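Local coordinates for DUF2179 domain-containing protein (Eubacterium ventriosum, PDB 3HLU) that is of unknown function but forms the C-terminal DUF2179 domain of a longer, probably membrane-bound protein of the YitT family, at residues Q8-I13 against V49-M54; K19-R24 against N64-V69. All blocks are in the same frame, centred on the assembly; numbering follows the deposited sequence.

Interaction 1: residues Q8-I13 against V49-M54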
loop_
_atom_site.group_PDB
_atom_site.type_symbol
_atom_site.label_atom_id
_atom_site.label_comp_id
_atom_site.label_asym_id
_atom_site.label_seq_id
_atom_site.Cartn_x
_atom_site.Cartn_y
_atom_site.Cartn_z
ATOM N N GLN A 8 -4.969 -7.878 16.817
ATOM C CA GLN A 8 -5.114 -6.591 16.143
ATOM C C GLN A 8 -3.930 -6.335 15.210
ATOM O O GLN A 8 -2.778 -6.302 15.654
ATOM C CB GLN A 8 -5.295 -5.436 17.141
ATOM C CG GLN A 8 -6.755 -5.153 17.487
ATOM C CD GLN A 8 -6.953 -3.811 18.167
ATOM O OE1 GLN A 8 -6.367 -3.541 19.224
ATOM N NE2 GLN A 8 -7.789 -2.961 17.567
ATOM N N THR A 9 -4.236 -6.157 13.919
ATOM C CA THR A 9 -3.230 -5.920 12.874
ATOM C C THR A 9 -3.516 -4.678 12.000
ATOM O O THR A 9 -4.675 -4.332 11.749
ATOM C CB THR A 9 -3.057 -7.160 11.975
ATOM O OG1 THR A 9 -2.111 -6.866 10.932
ATOM C CG2 THR A 9 -4.423 -7.607 11.388
HETATM N N MSE A 10 -2.445 -4.016 11.550
HETATM C CA MSE A 10 -2.528 -2.745 10.816
HETATM C C MSE A 10 -2.778 -2.966 9.323
HETATM O O MSE A 10 -2.174 -3.856 8.710
HETATM C CB MSE A 10 -1.237 -1.949 10.997
HETATM C CG MSE A 10 -0.998 -0.952 9.905
HETATM SE SE MSE A 10 -1.944 0.701 10.292
HETATM C CE MSE A 10 -0.412 1.615 11.104
ATOM N N VAL A 11 -3.653 -2.156 8.731
ATOM C CA VAL A 11 -4.070 -2.402 7.358
ATOM C C VAL A 11 -4.101 -1.164 6.485
ATOM O O VAL A 11 -4.586 -0.122 6.878
ATOM C CB VAL A 11 -5.432 -3.091 7.307
ATOM C CG1 VAL A 11 -5.988 -3.069 5.906
ATOM C CG2 VAL A 11 -5.299 -4.505 7.801
ATOM N N TYR A 12 -3.577 -1.291 5.281
ATOM C CA TYR A 12 -3.682 -0.208 4.323
ATOM C C TYR A 12 -4.619 -0.618 3.195
ATOM O O TYR A 12 -4.562 -1.729 2.695
ATOM C CB TYR A 12 -2.307 0.177 3.790
ATOM C CG TYR A 12 -1.279 0.384 4.883
ATOM C CD1 TYR A 12 -0.506 -0.672 5.339
ATOM C CD2 TYR A 12 -1.077 1.638 5.456
ATOM C CE1 TYR A 12 0.440 -0.488 6.334
ATOM C CE2 TYR A 12 -0.131 1.832 6.452
ATOM C CZ TYR A 12 0.625 0.762 6.884
ATOM O OH TYR A 12 1.559 0.927 7.885
ATOM N N ILE A 13 -5.514 0.278 2.825
ATOM C CA ILE A 13 -6.436 -0.021 1.770
ATOM C C ILE A 13 -6.153 0.947 0.655
ATOM O O ILE A 13 -6.220 2.160 0.852
ATOM C CB ILE A 13 -7.878 0.133 2.244
ATOM C CG1 ILE A 13 -8.173 -0.894 3.330
ATOM C CG2 ILE A 13 -8.862 0.010 1.076
ATOM C CD1 ILE A 13 -9.511 -0.697 3.982
ATOM N N VAL A 49 -4.081 6.880 1.231
ATOM C CA VAL A 49 -4.296 5.511 1.606
ATOM C C VAL A 49 -5.135 5.502 2.883
ATOM O O VAL A 49 -4.986 6.384 3.713
ATOM C CB VAL A 49 -2.916 4.835 1.786
ATOM C CG1 VAL A 49 -2.946 3.721 2.820
ATOM C CG2 VAL A 49 -2.394 4.360 0.444
ATOM N N ILE A 50 -6.045 4.538 3.020
ATOM C CA ILE A 50 -6.757 4.345 4.284
ATOM C C ILE A 50 -5.964 3.427 5.209
ATOM O O ILE A 50 -5.663 2.290 4.864
ATOM C CB ILE A 50 -8.170 3.728 4.097
ATOM C CG1 ILE A 50 -9.027 4.553 3.154
ATOM C CG2 ILE A 50 -8.877 3.584 5.427
ATOM C CD1 ILE A 50 -10.308 3.862 2.796
HETATM N N MSE A 51 -5.633 3.933 6.394
HETATM C CA MSE A 51 -5.015 3.127 7.433
HETATM C C MSE A 51 -6.014 2.752 8.531
HETATM O O MSE A 51 -6.796 3.575 8.991
HETATM C CB MSE A 51 -3.829 3.861 8.028
HETATM C CG MSE A 51 -3.316 3.247 9.306
HETATM SE SE MSE A 51 -1.660 4.154 9.767
HETATM C CE MSE A 51 -1.867 5.762 8.647
ATOM N N CYS A 52 -5.985 1.501 8.954
ATOM C CA CYS A 52 -6.923 1.052 9.944
ATOM C C CYS A 52 -6.354 -0.147 10.682
ATOM O O CYS A 52 -5.928 -1.119 10.069
ATOM C CB CYS A 52 -8.247 0.704 9.275
ATOM S SG CYS A 52 -9.566 0.236 10.424
ATOM N N VAL A 53 -6.329 -0.062 12.009
ATOM C CA VAL A 53 -5.959 -1.203 12.832
ATOM C C VAL A 53 -7.225 -1.962 13.169
ATOM O O VAL A 53 -8.259 -1.361 13.453
ATOM C CB VAL A 53 -5.265 -0.772 14.122
ATOM C CG1 VAL A 53 -4.014 0.037 13.806
ATOM C CG2 VAL A 53 -6.223 0.046 14.983
HETATM N N MSE A 54 -7.144 -3.283 13.123
HETATM C CA MSE A 54 -8.337 -4.097 13.234
HETATM C C MSE A 54 -8.002 -5.572 13.388
HETATM O O MSE A 54 -6.907 -6.008 13.060
HETATM C CB MSE A 54 -9.205 -3.897 11.995
HETATM C CG MSE A 54 -8.670 -4.621 10.767
HETATM SE SE MSE A 54 -9.692 -4.291 9.113
HETATM C CE MSE A 54 -8.743 -2.706 8.449
#
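At the edge of the Y12 ring, near its plane, lies V49 CG1, 3.8 Å from Y12 CD2. M51 comes in obliquely: its SE sits 5.4 Å from the centroid of the Y12 ring and 58° off the ring normal, a Met-aromatic contact in selenomethionine form. I76 of the second subunit also packs against Y12, and S78 OG of that subunit is hydrogen-bonded to Y12 OH, so the polar tip of the ring is used in the dimer. M10, likewise selenomethionine, keeps CG anti to the backbone N but bends at its next two torsions, which brings M10 SE back across M51 to 3.5 Å from M51 SE; the two chains cross obliquely.

Beneath these side chains, strands 9-13 and 49-54 run antiparallel (156° between directions), the central pair of a four-stranded sheet. T9 with M54, V11 with C52 and I13 with I50 are hydrogen-bonded pairs. The T9 N to M54 O bond is nearly straight (172°) at 2.8 Å, although its donor stands above the carbonyl plane; V11 N to C52 O is weak, and both I13-I50 bonds lie in the carbonyl planes. On the face of V11 and I13, M54 CE reaches V11 CB at 3.5 Å, the chains crossing at about a right angle, while I13 CB meets I50 CB at 4.1 Å. Chemically, then, backbone bonds set the strand pairing, whereas the side-chain contacts between the strands are apolar on both faces.

Interaction 2: residues K19-R24 against N64-V69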
loop_
_atom_site.group_PDB
_atom_site.type_symbol
_atom_site.label_atom_id
_atom_site.label_comp_id
_atom_site.label_asym_id
_atom_site.label_seq_id
_atom_site.Cartn_x
_atom_site.Cartn_y
_atom_site.Cartn_z
ATOM N N LYS A 19 -12.661 7.473 -0.396
ATOM C CA LYS A 19 -13.525 8.306 0.441
ATOM C C LYS A 19 -14.871 7.627 0.741
ATOM O O LYS A 19 -15.334 7.583 1.875
ATOM C CB LYS A 19 -13.764 9.684 -0.178
ATOM C CG LYS A 19 -14.783 10.483 0.637
ATOM C CD LYS A 19 -15.217 11.818 0.021
ATOM C CE LYS A 19 -16.201 12.521 0.972
ATOM N NZ LYS A 19 -16.433 13.961 0.636
ATOM N N ILE A 20 -15.498 7.091 -0.291
ATOM C CA ILE A 20 -16.688 6.264 -0.115
ATOM C C ILE A 20 -16.456 5.060 0.813
ATOM O O ILE A 20 -17.242 4.797 1.719
ATOM C CB ILE A 20 -17.188 5.762 -1.475
ATOM C CG1 ILE A 20 -17.512 6.958 -2.378
ATOM C CG2 ILE A 20 -18.390 4.881 -1.301
ATOM C CD1 ILE A 20 -17.822 6.571 -3.810
ATOM N N ILE A 21 -15.373 4.323 0.579
ATOM C CA ILE A 21 -15.050 3.180 1.425
ATOM C C ILE A 21 -14.841 3.574 2.876
ATOM O O ILE A 21 -15.329 2.909 3.781
ATOM C CB ILE A 21 -13.784 2.454 0.956
ATOM C CG1 ILE A 21 -14.030 1.791 -0.394
ATOM C CG2 ILE A 21 -13.366 1.414 1.993
ATOM C CD1 ILE A 21 -12.814 1.097 -0.956
ATOM N N ALA A 22 -14.088 4.648 3.087
ATOM C CA ALA A 22 -13.796 5.130 4.425
ATOM C C ALA A 22 -15.067 5.510 5.157
ATOM O O ALA A 22 -15.196 5.220 6.338
ATOM C CB ALA A 22 -12.849 6.299 4.377
ATOM N N ASP A 23 -16.012 6.141 4.465
ATOM C CA ASP A 23 -17.252 6.560 5.112
ATOM C C ASP A 23 -18.092 5.361 5.536
ATOM O O ASP A 23 -18.572 5.309 6.665
ATOM C CB ASP A 23 -18.069 7.522 4.231
ATOM C CG ASP A 23 -17.452 8.937 4.156
ATOM O OD1 ASP A 23 -16.531 9.259 4.960
ATOM O OD2 ASP A 23 -17.888 9.725 3.273
ATOM N N ARG A 24 -18.256 4.397 4.638
ATOM C CA ARG A 24 -19.035 3.205 4.945
ATOM C C ARG A 24 -18.380 2.351 6.023
ATOM O O ARG A 24 -19.055 1.613 6.736
ATOM C CB ARG A 24 -19.274 2.369 3.689
ATOM C CG ARG A 24 -20.138 3.053 2.653
ATOM C CD ARG A 24 -20.558 2.089 1.546
ATOM N NE ARG A 24 -21.267 0.917 2.062
ATOM C CZ ARG A 24 -21.653 -0.117 1.312
ATOM N NH1 ARG A 24 -21.402 -0.129 0.008
ATOM N NH2 ARG A 24 -22.287 -1.146 1.863
ATOM N N ASN A 64 -15.574 -7.557 2.118
ATOM C CA ASN A 64 -16.873 -7.669 1.471
ATOM C C ASN A 64 -17.438 -6.323 1.107
ATOM O O ASN A 64 -18.228 -6.177 0.177
ATOM C CB ASN A 64 -17.840 -8.446 2.354
ATOM C CG ASN A 64 -17.521 -9.938 2.362
ATOM O OD1 ASN A 64 -16.655 -10.400 1.606
ATOM N ND2 ASN A 64 -18.205 -10.696 3.217
ATOM N N LEU A 65 -17.001 -5.321 1.840
ATOM C CA LEU A 65 -17.414 -3.976 1.560
ATOM C C LEU A 65 -16.686 -3.486 0.318
ATOM O O LEU A 65 -17.211 -2.684 -0.445
ATOM C CB LEU A 65 -17.090 -3.126 2.775
ATOM C CG LEU A 65 -16.930 -1.625 2.612
ATOM C CD1 LEU A 65 -18.246 -1.008 2.193
ATOM C CD2 LEU A 65 -16.448 -1.049 3.931
ATOM N N LEU A 66 -15.476 -3.987 0.108
ATOM C CA LEU A 66 -14.697 -3.600 -1.059
ATOM C C LEU A 66 -15.372 -4.093 -2.321
ATOM O O LEU A 66 -15.543 -3.345 -3.289
ATOM C CB LEU A 66 -13.304 -4.201 -0.984
ATOM C CG LEU A 66 -12.416 -3.685 0.134
ATOM C CD1 LEU A 66 -10.977 -4.197 -0.016
ATOM C CD2 LEU A 66 -12.495 -2.166 0.127
ATOM N N LYS A 67 -15.740 -5.370 -2.302
ATOM C CA LYS A 67 -16.460 -5.978 -3.409
ATOM C C LYS A 67 -17.619 -5.078 -3.803
ATOM O O LYS A 67 -17.944 -4.912 -4.976
ATOM C CB LYS A 67 -16.966 -7.358 -3.004
ATOM C CG LYS A 67 -15.835 -8.368 -2.790
ATOM C CD LYS A 67 -16.304 -9.681 -2.165
ATOM C CE LYS A 67 -15.114 -10.460 -1.629
ATOM N NZ LYS A 67 -15.478 -11.644 -0.797
ATOM N N GLU A 68 -18.215 -4.458 -2.800
ATOM C CA GLU A 68 -19.427 -3.697 -2.996
ATOM C C GLU A 68 -19.174 -2.299 -3.562
ATOM O O GLU A 68 -20.103 -1.628 -3.991
ATOM C CB GLU A 68 -20.154 -3.613 -1.654
ATOM C CG GLU A 68 -21.530 -2.975 -1.682
ATOM C CD GLU A 68 -22.454 -3.552 -0.597
ATOM O OE1 GLU A 68 -22.023 -4.478 0.147
ATOM O OE2 GLU A 68 -23.617 -3.085 -0.506
ATOM N N VAL A 69 -17.925 -1.849 -3.575
ATOM C CA VAL A 69 -17.663 -0.450 -3.896
ATOM C C VAL A 69 -16.620 -0.287 -4.973
ATOM O O VAL A 69 -16.816 0.481 -5.919
ATOM C CB VAL A 69 -17.150 0.310 -2.675
ATOM C CG1 VAL A 69 -16.757 1.721 -3.064
ATOM C CG2 VAL A 69 -18.188 0.314 -1.595
#
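In this ferredoxin-like βαββαβ domain, the contact joins helix 18-28 to the C-terminal part of helix 56-67 and the residues after it. R24 is its pivot. CG is anti to the carbonyl carbon, and a bend at chi3 (57°) turns the guanidinium so that L65 and E68 meet it on different aspects. L65 CD1 lies over the centre of one face, 3.5 Å above the plane and 3.6 Å from R24 CZ. The E68 carboxylate instead stands at the edge, its CD in the guanidinium plane, but its own plane is turned 85° from that of the guanidinium. This crossed geometry does not make a paired, two-bond bridge: the sole bond between them, R24 NH2 to E68 OE2, is a weak salt-bridge hydrogen bond of 3.3 Å. The same NH2 also forms a salt bridge with E28, so one NH2 is shared by two carboxylates, and the guanidinium would probably help keep both of them ionised. An alanine at R24 would probably loosen this end of the contact, removing both salt bridges and the flat group that covers L65 CD1.

Next to this charged group the interface is apolar. V69 sends its two methyls different ways: CG2 meets R24 NH1 tip to tip, while CG1, anti to the backbone N, packs against I21 CG1 at 3.8 Å and I20 CG2 at 4.0 Å. I21 in turn touches I50 on the sheet, and L66 packs on A41 of the second subunit. The I21 and L66 side chains cross at about a right angle, with I21 CD1 resting 3.5 Å from L66 CD2.

Interactions 1 and 2 describe two layers of one fold: a central strand pair, and two helices packed together on a single side of the sheet. Their segments alternate along the chain, each strand of interaction 1 being followed by a helix of interaction 2. The centres lie about 14 Å apart, yet the layers touch through I50, whose CD1 is 3.9 Å from A22 CB and 4.0 Å from I21 CG2. I50 thus belongs to both layers, its backbone in the strand pair and its CD1 against helix 18-28. Each contact also reaches the second subunit, interaction 1 through Y12 and V49, interaction 2 through L66.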